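Local coordinates for protein putative oxidoreductase (PDB 3NX4) that binds NADP and probably catalyses the NADPH-dependent reduction of acryloyl-CoA, as a member of the medium-chain dehydrogenase/reductase superfamily, at residues S38-D43 with P61-A66; D147-V152 with Q210-A215; M231-C236 with I256-R261; I298-A303 with T319-K324. One frame throughout, in Å; residues are numbered along the deposited sequence.

Contact 1. Residues S38-D43 with P61-A66; sequences SLNYKD and PGIDFA. With NAP (NADP nicotinamide-adenine-dinucleotide phosphate), chain C.
Two buried carboxylates organise this contact, and the amide of N40 links them. Its ND2 donates to D64 OD2 at 2.7 Å, nearly in its own amide plane but from above the carboxylate plane, and also to the syn lone pair of D43 OD2. The anti lone pair of that D43 oxygen takes the backbone N of N40, so the two N-H groups fix the carboxylate at the start of helix 41-48. D64 OD2 receives S38 OG (3.0 Å) on its anti side, while D64 OD1 bonds to T126 and S38 OG also meets R318. These donors would probably keep both aspartates ionised although D43 OD2 and D64 OD2 lie only 5.0 Å apart.

Backbone and water bonds add to this: I63 N donates to D43 OD1 at 3.0 Å, and one water joins S38 O, D43 OD2 and D64 N. I63 packs its CG1 methylene against the N40 amide, 3.5 Å from ND2, the two side chains crossing obliquely.

Y41 N binds the NADP phosphate oxygen O1N at 3.3 Å. Within the GroES-like domain, the contact brings the end of strand 30-39 and the start of helix 41-48 against strand 64-72, with helix 118-140 packed on N40, I63 and D64.

Contact 2. Residues D147-V152 with Q210-A215; sequences DGEVVV and QLWAGA
V151 lays its CG1 methyl over the five-membered ring of W212, 3.6 Å from the ring centroid and only 8° off the normal, a well-centred CH-pi contact. The methyl sits in the crowded position between backbone N and carbonyl carbon (chi1 61°), which aims it at the indole and also presses it against A215 CB at 3.5 Å, a tight carbon pair. L211 CB lies over the opposite face of the indole, so the ring is sandwiched. E149 meets its edge: the extended side chain runs alongside the tryptophan, and CD comes 3.6 Å from W212 CZ3 with the carboxylate plane almost perpendicular to the ring. Beyond that edge the carboxylate forms a salt bridge with R194, while W212 NE1 donates to Q230.

The backbones run parallel, V150 beside G214 and V151 beside A215, joining the first and fourth strands along the chain of the six-stranded Rossmann sheet that carries NADP. A213 N donates to E149 O at 2.9 Å, and V151 N reaches G214 O at 3.1 Å from above the carbonyl plane. At G148, A213 CB packs against CA and the carbonyl carbon. Two waters extend the joint at its outer end, both donating to L211 O, one also to E149 OE1 (2.6 Å) and the other accepting from E149 N.

The indole is thus held by apolar contact on both faces and by a hydrogen bond at its nitrogen, while the neighbouring carboxylate, paired with arginine and water, probably stays charged.

Contact 3. Residues M231-C236 with I256-R261; sequences MNYGGC and ILRNVR
M231, a selenomethionine, begins the segment by setting CB 3.6 Å from V260 CG2. Its carbonyl oxygen is 3.6 Å from R258 CD, and a water donating to M231 O accepts from R258 NH1 in the guanidinium plane, so the extended arginine is tied through its tip to the M231 carbonyl. R258 NH2 has a further partner in the carbonyl of E208. From N232 the chain makes a type II turn, closed by G235 N donating to N232 O at 2.9 Å.

Y233 lays its ring over the backbone of L257 to N259. CG is anti to the backbone N (chi1 -171°), which places R258 O and N259 CB over one face, both toward the rim, and L257 O at the edge, 3.6 Å from CE2. The hydroxyl bonds to D266 of the second subunit, and a water donates to it. G234, with positive phi, donates its N to R258 O at 2.8 Å, almost straight and nearly along the C=O axis.

The Rossmann sheet resumes here: strand 235-239 lies parallel to 261-264, one of the two outermost strands of the sheet within the chain. G235 O accepts R261 N at 3.0 Å, again nearly along the carbonyl axis. R261 also pairs antiparallel with a strand of the second subunit, carrying the sheet across the dimer interface, and its NE donates to Q263 of that subunit.

C236, its SG anti to the backbone N, rests that sulphur 3.9 Å from R261 CD, on the face of the sheet that both side chains share.

Contact 4. Residues I298-A303 with T319-K324; sequences ITLADA and TLVKIK
A chi1 of 68° puts I298 CG1 in the crowded position between its backbone N and carbonyl carbon, and the anti chi2 carries CD1 back toward T319. V321 CG1 is anti to the backbone N (chi1 -178°), leaving CG2 beside that N, where it meets I298 CG1 at 3.8 Å, the two side chains crossing obliquely. This is the pairing of the two strands of a beta-alpha-beta unit, 295-299 and 318-322, with helix 303-311 between them. Farther along I298, CD1 reaches T319 CG2 at 3.7 Å.

The strands are parallel, and I298 bonds to the residues either side of V321. Its N donates to L320 O at 2.8 Å, and its O accepts K322 N at 2.9 Å; both bonds lie nearly along the C=O axis, so the pair is well formed at this point. V321 is also hydrogen-bonded to S37 of strand 30-39, which places strand 318-322 between two partners in the mixed sheet.

Beyond I298, T299 N donates to the anti lone pair of D302 OD2, and D302 N returns a bond to T299 O as the chain bends toward helix 303-311. A water links the strands next, accepting from L300 N and donating to K322 O. At the far end, L300 CD1 and I323 CD1 touch methyl to methyl, 3.6 Å apart.

In the fold
From the N terminus, contact 1 closes a 17-residue loop, holding the rest of helix 41-48, between residues 38-43 and 61-66. The chain then enters the nucleotide-binding fold, where contact 2 spans the longest loop of the four, 57 residues, and contact 3 joins the next two strands of the same parallel sheet. Contact 4 joins two strands near the C terminus. The four follow in series, none enclosing or crossing another. Contacts 2 and 3 touch where W212 O meets N232 N at 2.8 Å; contacts 1 and 4 touch through L39 N and T319 O, at 3.0 Å, tying the C-terminal strand to the GroES-like sheet. Contacts 3 and 4 lie farthest apart, their centres about 42 Å from each other.

Contact 1. Residues S38-D43 with P61-A66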
# COMPACT_ATOMS: atom_id res chain seq x y z
N SER A 38 24.29 15.50 10.07
CA SER A 38 24.51 14.69 8.88
C SER A 38 23.92 15.37 7.66
O SER A 38 23.24 16.39 7.77
CB SER A 38 23.93 13.28 9.06
OG SER A 38 22.55 13.22 8.71
N LEU A 39 24.20 14.83 6.48
CA LEU A 39 23.57 15.31 5.27
C LEU A 39 22.71 14.22 4.68
O LEU A 39 23.20 13.15 4.32
CB LEU A 39 24.62 15.72 4.23
CG LEU A 39 25.53 16.88 4.61
CD1 LEU A 39 26.49 17.20 3.45
CD2 LEU A 39 24.69 18.09 4.98
N ASN A 40 21.41 14.49 4.59
CA ASN A 40 20.47 13.61 3.92
C ASN A 40 20.14 14.16 2.54
O ASN A 40 20.47 15.30 2.23
CB ASN A 40 19.18 13.50 4.73
CG ASN A 40 19.40 12.91 6.10
OD1 ASN A 40 19.37 11.69 6.27
ND2 ASN A 40 19.65 13.77 7.10
N TYR A 41 19.49 13.35 1.72
CA TYR A 41 19.05 13.81 0.42
C TYR A 41 18.26 15.11 0.56
O TYR A 41 18.45 16.05 -0.21
CB TYR A 41 18.21 12.73 -0.28
CG TYR A 41 17.91 13.03 -1.73
CD1 TYR A 41 16.68 13.54 -2.12
CD2 TYR A 41 18.87 12.81 -2.71
CE1 TYR A 41 16.41 13.82 -3.44
CE2 TYR A 41 18.61 13.09 -4.05
CZ TYR A 41 17.37 13.59 -4.40
OH TYR A 41 17.11 13.87 -5.72
N LYS A 42 17.37 15.16 1.55
CA LYS A 42 16.55 16.36 1.73
C LYS A 42 17.42 17.58 2.08
O LYS A 42 17.16 18.68 1.59
CB LYS A 42 15.45 16.14 2.77
CG LYS A 42 14.30 17.14 2.62
CD LYS A 42 13.44 17.25 3.87
CE LYS A 42 12.72 15.96 4.16
NZ LYS A 42 11.72 16.14 5.26
N ASP A 43 18.44 17.38 2.91
CA ASP A 43 19.37 18.45 3.23
C ASP A 43 20.11 18.92 1.97
O ASP A 43 20.37 20.12 1.80
CB ASP A 43 20.41 18.00 4.26
CG ASP A 43 19.81 17.61 5.59
OD1 ASP A 43 18.98 18.38 6.13
OD2 ASP A 43 20.18 16.53 6.11
N PRO A 61 19.92 24.96 7.69
CA PRO A 61 19.41 23.66 7.28
C PRO A 61 19.93 22.56 8.21
O PRO A 61 20.65 22.85 9.17
CB PRO A 61 20.01 23.49 5.89
CG PRO A 61 21.34 24.17 5.99
CD PRO A 61 21.10 25.37 6.89
N GLY A 62 19.55 21.32 7.92
CA GLY A 62 19.97 20.19 8.71
C GLY A 62 18.80 19.62 9.49
O GLY A 62 18.39 20.18 10.51
N ILE A 63 18.27 18.49 9.02
CA ILE A 63 17.09 17.90 9.62
C ILE A 63 17.46 17.00 10.80
O ILE A 63 16.58 16.50 11.51
CB ILE A 63 16.25 17.11 8.58
CG1 ILE A 63 17.03 15.91 8.04
CG2 ILE A 63 15.82 18.03 7.44
CD1 ILE A 63 16.30 15.16 6.91
N ASP A 64 18.75 16.79 11.01
CA ASP A 64 19.23 15.95 12.11
C ASP A 64 20.23 16.70 12.97
O ASP A 64 20.93 17.59 12.49
CB ASP A 64 19.97 14.71 11.57
CG ASP A 64 19.16 13.91 10.58
OD1 ASP A 64 17.91 13.95 10.63
OD2 ASP A 64 19.79 13.20 9.76
N PHE A 65 20.33 16.32 14.24
CA PHE A 65 21.49 16.69 15.05
C PHE A 65 21.58 15.81 16.28
O PHE A 65 20.61 15.17 16.68
CB PHE A 65 21.50 18.19 15.41
CG PHE A 65 20.40 18.61 16.37
CD1 PHE A 65 20.43 18.21 17.70
CD2 PHE A 65 19.36 19.43 15.95
CE1 PHE A 65 19.42 18.62 18.59
CE2 PHE A 65 18.36 19.83 16.83
CZ PHE A 65 18.39 19.42 18.15
N ALA A 66 22.77 15.75 16.87
CA ALA A 66 22.96 15.12 18.16
C ALA A 66 23.89 16.00 18.99
O ALA A 66 24.88 16.52 18.48
CB ALA A 66 23.55 13.74 18.00
PA NAP C . 20.80 9.07 -1.32
O1A NAP C . 21.85 8.75 -0.34
O2A NAP C . 21.09 10.11 -2.32
O5B NAP C . 20.29 7.73 -2.03
C5B NAP C . 19.52 7.83 -3.19
C4B NAP C . 20.01 6.71 -4.09
O4B NAP C . 19.15 6.60 -5.19
C3B NAP C . 21.41 6.97 -4.65
O3B NAP C . 22.40 6.40 -3.83
C2B NAP C . 21.37 6.28 -6.00
O2B NAP C . 21.74 4.94 -5.79
C1B NAP C . 19.90 6.31 -6.37
N9A NAP C . 19.59 7.35 -7.36
C8A NAP C . 20.01 8.66 -7.35
N7A NAP C . 19.47 9.27 -8.43
C5A NAP C . 18.72 8.39 -9.11
C6A NAP C . 17.97 8.48 -10.27
N6A NAP C . 17.89 9.62 -10.95
N1A NAP C . 17.29 7.38 -10.73
C2A NAP C . 17.37 6.18 -10.04
N3A NAP C . 18.12 6.09 -8.89
C4A NAP C . 18.79 7.17 -8.44
O3 NAP C . 19.47 9.55 -0.53
PN NAP C . 18.91 9.10 0.90
O1N NAP C . 19.28 10.10 1.93
O2N NAP C . 19.31 7.69 1.09
O5D NAP C . 17.33 9.20 0.59
C5D NAP C . 16.79 8.35 -0.39
C4D NAP C . 15.41 8.85 -0.79
O4D NAP C . 14.56 8.74 0.32
C3D NAP C . 15.43 10.32 -1.17
O3D NAP C . 14.52 10.54 -2.22
C2D NAP C . 14.96 11.03 0.08
O2D NAP C . 14.29 12.23 -0.23
C1D NAP C . 14.00 10.00 0.63
N1N NAP C . 13.78 10.08 2.08
C2N NAP C . 12.52 10.33 2.52
C3N NAP C . 12.23 10.41 3.88
C7N NAP C . 10.81 10.16 4.30
O7N NAP C . 10.28 10.81 5.42
N7N NAP C . 10.08 9.32 3.57
C4N NAP C . 13.27 10.21 4.80
C5N NAP C . 14.56 9.95 4.33
C6N NAP C . 14.80 9.87 2.96
P2B NAP C . 22.58 4.12 -6.91
O1X NAP C . 23.09 2.87 -6.25
O2X NAP C . 21.66 3.75 -8.06
O3X NAP C . 23.70 5.00 -7.38
O HOH W 1 20.83 17.09 8.78
O HOH W 2 17.91 20.86 5.52

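Contact 2. Residues D147-V152 with Q210-A215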
# COMPACT_ATOMS: atom_id res chain seq x y z
N ASP A 147 10.39 -16.11 3.88
CA ASP A 147 9.31 -15.93 2.89
C ASP A 147 9.80 -15.61 1.48
O ASP A 147 9.08 -15.79 0.50
CB ASP A 147 8.30 -14.88 3.37
CG ASP A 147 7.52 -15.34 4.61
OD1 ASP A 147 7.22 -16.55 4.71
OD2 ASP A 147 7.21 -14.49 5.47
N GLY A 148 11.03 -15.12 1.38
CA GLY A 148 11.62 -14.86 0.07
C GLY A 148 12.53 -13.66 0.08
O GLY A 148 12.81 -13.08 1.12
N GLU A 149 12.98 -13.26 -1.11
CA GLU A 149 14.02 -12.25 -1.25
C GLU A 149 13.46 -10.84 -1.08
O GLU A 149 12.34 -10.57 -1.49
CB GLU A 149 14.67 -12.43 -2.64
CG GLU A 149 15.93 -11.64 -2.87
CD GLU A 149 16.66 -12.09 -4.15
OE1 GLU A 149 16.21 -13.07 -4.79
OE2 GLU A 149 17.67 -11.46 -4.50
N VAL A 150 14.24 -9.95 -0.49
CA VAL A 150 13.84 -8.55 -0.36
C VAL A 150 14.73 -7.63 -1.20
O VAL A 150 15.97 -7.69 -1.10
CB VAL A 150 13.88 -8.12 1.11
CG1 VAL A 150 13.58 -6.61 1.25
CG2 VAL A 150 12.86 -8.94 1.92
N VAL A 151 14.12 -6.82 -2.07
CA VAL A 151 14.91 -5.92 -2.92
C VAL A 151 14.99 -4.50 -2.33
O VAL A 151 14.00 -3.99 -1.80
CB VAL A 151 14.38 -5.89 -4.38
CG1 VAL A 151 12.97 -5.39 -4.43
CG2 VAL A 151 15.29 -5.05 -5.28
N VAL A 152 16.17 -3.89 -2.40
CA VAL A 152 16.39 -2.52 -1.93
C VAL A 152 16.85 -1.71 -3.13
O VAL A 152 17.84 -2.08 -3.76
CB VAL A 152 17.50 -2.45 -0.84
CG1 VAL A 152 17.75 -0.99 -0.38
CG2 VAL A 152 17.15 -3.33 0.35
N GLN A 210 6.97 -12.93 -10.72
CA GLN A 210 7.03 -12.67 -9.29
C GLN A 210 8.41 -12.97 -8.76
O GLN A 210 8.85 -14.11 -8.82
CB GLN A 210 6.00 -13.55 -8.56
CG GLN A 210 4.57 -13.20 -8.90
CD GLN A 210 3.56 -14.14 -8.25
OE1 GLN A 210 3.50 -14.28 -7.03
NE2 GLN A 210 2.77 -14.80 -9.07
N LEU A 211 9.07 -11.94 -8.23
CA LEU A 211 10.44 -12.06 -7.72
C LEU A 211 10.63 -11.81 -6.22
O LEU A 211 11.46 -12.47 -5.59
CB LEU A 211 11.39 -11.11 -8.47
CG LEU A 211 11.37 -11.17 -10.01
CD1 LEU A 211 12.29 -10.09 -10.59
CD2 LEU A 211 11.76 -12.56 -10.49
N TRP A 212 9.90 -10.84 -5.67
CA TRP A 212 10.23 -10.30 -4.35
C TRP A 212 9.14 -10.52 -3.29
O TRP A 212 7.98 -10.25 -3.54
CB TRP A 212 10.47 -8.78 -4.44
CG TRP A 212 11.21 -8.34 -5.66
CD1 TRP A 212 10.75 -7.52 -6.65
CD2 TRP A 212 12.56 -8.69 -6.01
NE1 TRP A 212 11.73 -7.35 -7.61
CE2 TRP A 212 12.85 -8.05 -7.24
CE3 TRP A 212 13.54 -9.49 -5.42
CZ2 TRP A 212 14.08 -8.19 -7.89
CZ3 TRP A 212 14.78 -9.62 -6.07
CH2 TRP A 212 15.03 -8.97 -7.29
N ALA A 213 9.54 -10.96 -2.09
CA ALA A 213 8.61 -11.03 -0.96
C ALA A 213 8.38 -9.64 -0.37
O ALA A 213 7.29 -9.31 0.08
CB ALA A 213 9.14 -11.98 0.11
N GLY A 214 9.43 -8.82 -0.39
CA GLY A 214 9.36 -7.48 0.16
C GLY A 214 10.25 -6.53 -0.63
O GLY A 214 11.10 -6.96 -1.43
N ALA A 215 10.08 -5.24 -0.41
CA ALA A 215 10.94 -4.27 -1.06
C ALA A 215 11.00 -2.99 -0.25
O ALA A 215 10.05 -2.60 0.40
CB ALA A 215 10.46 -3.98 -2.50
O HOH W 3 13.94 -13.47 -6.07
O HOH W 4 11.34 -14.00 -3.39

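Contact 3. Residues M231-C236 with I256-R261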
# COMPACT_ATOMS: atom_id res chain seq x y z
N MSE A 231 6.36 -8.01 -7.61
CA MSE A 231 6.11 -8.49 -6.24
C MSE A 231 5.44 -9.86 -6.22
O MSE A 231 4.52 -10.14 -7.02
CB MSE A 231 5.25 -7.50 -5.45
CG MSE A 231 5.86 -6.11 -5.32
SE MSE A 231 7.67 -6.11 -4.55
CE MSE A 231 7.34 -7.07 -2.89
N ASN A 232 5.87 -10.71 -5.30
CA ASN A 232 5.16 -11.96 -5.04
C ASN A 232 3.72 -11.64 -4.61
O ASN A 232 3.44 -10.58 -4.06
CB ASN A 232 5.82 -12.73 -3.89
CG ASN A 232 7.17 -13.32 -4.25
OD1 ASN A 232 7.57 -13.36 -5.41
ND2 ASN A 232 7.87 -13.80 -3.24
N TYR A 233 2.82 -12.58 -4.85
CA TYR A 233 1.49 -12.48 -4.28
C TYR A 233 1.56 -12.21 -2.76
O TYR A 233 2.26 -12.92 -2.03
CB TYR A 233 0.72 -13.76 -4.57
CG TYR A 233 -0.73 -13.67 -4.20
CD1 TYR A 233 -1.14 -13.87 -2.88
CD2 TYR A 233 -1.69 -13.38 -5.16
CE1 TYR A 233 -2.48 -13.77 -2.53
CE2 TYR A 233 -3.04 -13.30 -4.82
CZ TYR A 233 -3.42 -13.49 -3.50
OH TYR A 233 -4.76 -13.41 -3.15
N GLY A 234 0.84 -11.19 -2.28
CA GLY A 234 0.87 -10.83 -0.87
C GLY A 234 2.14 -10.10 -0.41
O GLY A 234 2.34 -9.87 0.78
N GLY A 235 2.99 -9.73 -1.36
CA GLY A 235 4.22 -9.02 -1.04
C GLY A 235 3.97 -7.60 -0.55
O GLY A 235 2.87 -7.06 -0.72
N CYS A 236 4.98 -6.99 0.08
CA CYS A 236 4.87 -5.62 0.57
C CYS A 236 6.04 -4.75 0.11
O CYS A 236 7.20 -5.12 0.25
CB CYS A 236 4.81 -5.60 2.10
SG CYS A 236 4.75 -3.90 2.84
N ILE A 256 -4.72 -5.52 -7.19
CA ILE A 256 -6.00 -6.22 -7.22
C ILE A 256 -5.89 -7.66 -7.69
O ILE A 256 -6.83 -8.44 -7.51
CB ILE A 256 -7.04 -5.47 -8.07
CG1 ILE A 256 -6.75 -5.64 -9.56
CG2 ILE A 256 -7.08 -4.01 -7.65
CD1 ILE A 256 -7.83 -5.04 -10.46
N LEU A 257 -4.77 -8.02 -8.31
CA LEU A 257 -4.56 -9.39 -8.78
C LEU A 257 -3.56 -10.13 -7.88
O LEU A 257 -3.57 -11.35 -7.79
CB LEU A 257 -4.06 -9.41 -10.23
CG LEU A 257 -5.04 -8.95 -11.31
CD1 LEU A 257 -4.44 -9.08 -12.70
CD2 LEU A 257 -6.32 -9.75 -11.21
N ARG A 258 -2.71 -9.38 -7.20
CA ARG A 258 -1.68 -10.02 -6.39
C ARG A 258 -1.68 -9.61 -4.92
O ARG A 258 -0.78 -9.99 -4.17
CB ARG A 258 -0.30 -9.81 -7.00
CG ARG A 258 -0.07 -10.63 -8.28
CD ARG A 258 1.38 -10.51 -8.76
NE ARG A 258 1.60 -11.28 -9.98
CZ ARG A 258 2.62 -11.09 -10.81
NH1 ARG A 258 3.53 -10.16 -10.55
NH2 ARG A 258 2.73 -11.85 -11.89
N ASN A 259 -2.68 -8.82 -4.52
CA ASN A 259 -2.86 -8.46 -3.11
C ASN A 259 -1.61 -7.80 -2.53
O ASN A 259 -1.27 -7.99 -1.37
CB ASN A 259 -3.21 -9.71 -2.30
CG ASN A 259 -4.15 -9.40 -1.15
OD1 ASN A 259 -5.38 -9.44 -1.30
ND2 ASN A 259 -3.58 -9.08 0.02
N VAL A 260 -0.94 -6.99 -3.34
CA VAL A 260 0.26 -6.29 -2.90
C VAL A 260 -0.08 -5.11 -1.97
O VAL A 260 -1.06 -4.40 -2.18
CB VAL A 260 1.09 -5.79 -4.12
CG1 VAL A 260 2.13 -4.79 -3.70
CG2 VAL A 260 1.71 -6.98 -4.86
N ARG A 261 0.76 -4.91 -0.94
CA ARG A 261 0.66 -3.73 -0.09
C ARG A 261 1.74 -2.74 -0.47
O ARG A 261 2.92 -3.11 -0.58
CB ARG A 261 0.85 -4.11 1.38
CG ARG A 261 0.89 -2.89 2.33
CD ARG A 261 1.03 -3.31 3.80
NE ARG A 261 -0.09 -4.12 4.28
CZ ARG A 261 -0.19 -4.62 5.51
NH1 ARG A 261 0.77 -4.42 6.40
NH2 ARG A 261 -1.25 -5.35 5.85
O HOH W 5 3.25 -8.06 -8.54
O HOH W 6 -5.76 -12.31 -0.92

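Contact 4. Residues I298-A303 with T319-K324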
# COMPACT_ATOMS: atom_id res chain seq x y z
N ILE A 298 32.81 14.67 7.51
CA ILE A 298 33.25 15.94 6.94
C ILE A 298 33.07 17.03 7.97
O ILE A 298 32.49 16.80 9.03
CB ILE A 298 32.44 16.30 5.69
CG1 ILE A 298 30.98 16.62 6.07
CG2 ILE A 298 32.47 15.15 4.68
CD1 ILE A 298 30.16 17.15 4.92
N THR A 299 33.56 18.22 7.66
CA THR A 299 33.34 19.37 8.53
C THR A 299 32.20 20.21 7.98
O THR A 299 31.75 19.99 6.86
CB THR A 299 34.58 20.24 8.64
OG1 THR A 299 34.84 20.84 7.36
CG2 THR A 299 35.78 19.40 9.06
N LEU A 300 31.75 21.17 8.77
CA LEU A 300 30.61 21.99 8.38
C LEU A 300 30.91 22.74 7.08
O LEU A 300 30.05 22.88 6.21
CB LEU A 300 30.25 22.98 9.49
CG LEU A 300 28.93 23.74 9.38
CD1 LEU A 300 27.76 22.79 9.30
CD2 LEU A 300 28.75 24.70 10.56
N ALA A 301 32.15 23.21 6.94
CA ALA A 301 32.53 23.97 5.76
C ALA A 301 32.42 23.15 4.47
O ALA A 301 32.26 23.71 3.38
CB ALA A 301 33.94 24.52 5.92
N ASP A 302 32.52 21.83 4.59
CA ASP A 302 32.43 20.93 3.43
C ASP A 302 30.99 20.65 3.01
O ASP A 302 30.76 20.05 1.97
CB ASP A 302 33.08 19.59 3.76
CG ASP A 302 34.58 19.67 3.94
OD1 ASP A 302 35.25 20.33 3.11
OD2 ASP A 302 35.09 19.06 4.91
N ALA A 303 30.03 21.05 3.84
CA ALA A 303 28.63 20.68 3.59
C ALA A 303 28.13 21.04 2.19
O ALA A 303 27.49 20.22 1.53
CB ALA A 303 27.70 21.25 4.66
N THR A 319 26.71 10.61 4.97
CA THR A 319 27.59 11.75 5.18
C THR A 319 27.40 12.29 6.59
O THR A 319 26.33 12.80 6.92
CB THR A 319 27.34 12.87 4.16
OG1 THR A 319 27.58 12.38 2.83
CG2 THR A 319 28.28 14.06 4.41
N LEU A 320 28.45 12.18 7.39
CA LEU A 320 28.44 12.58 8.79
C LEU A 320 29.14 13.93 8.94
O LEU A 320 30.24 14.13 8.41
CB LEU A 320 29.15 11.53 9.64
CG LEU A 320 29.45 11.90 11.10
CD1 LEU A 320 28.15 11.92 11.94
CD2 LEU A 320 30.47 10.95 11.71
N VAL A 321 28.52 14.85 9.66
CA VAL A 321 29.08 16.19 9.81
C VAL A 321 29.54 16.43 11.24
O VAL A 321 28.75 16.42 12.16
CB VAL A 321 28.09 17.27 9.36
CG1 VAL A 321 28.73 18.65 9.48
CG2 VAL A 321 27.65 17.01 7.91
N LYS A 322 30.85 16.62 11.42
CA LYS A 322 31.38 16.91 12.73
C LYS A 322 31.21 18.40 12.98
O LYS A 322 31.73 19.23 12.22
CB LYS A 322 32.87 16.53 12.81
CG LYS A 322 33.48 16.76 14.20
CD LYS A 322 34.93 16.28 14.23
CE LYS A 322 35.55 16.45 15.61
NZ LYS A 322 34.80 15.71 16.66
N ILE A 323 30.45 18.75 14.01
CA ILE A 323 30.14 20.13 14.31
C ILE A 323 31.02 20.62 15.46
O ILE A 323 31.55 21.72 15.41
CB ILE A 323 28.66 20.31 14.69
CG1 ILE A 323 27.76 19.96 13.50
CG2 ILE A 323 28.40 21.73 15.16
CD1 ILE A 323 27.83 20.96 12.36
N LYS A 324 31.17 19.77 16.47
CA LYS A 324 32.04 20.06 17.60
C LYS A 324 33.44 20.46 17.13
O LYS A 324 34.00 19.86 16.21
CB LYS A 324 32.14 18.84 18.52
CG LYS A 324 32.58 17.58 17.80
CD LYS A 324 32.23 16.32 18.57
CE LYS A 324 33.25 16.01 19.65
NZ LYS A 324 32.92 14.74 20.34
OXT LYS A 324 34.04 21.40 17.65
O HOH W 7 32.62 21.61 11.24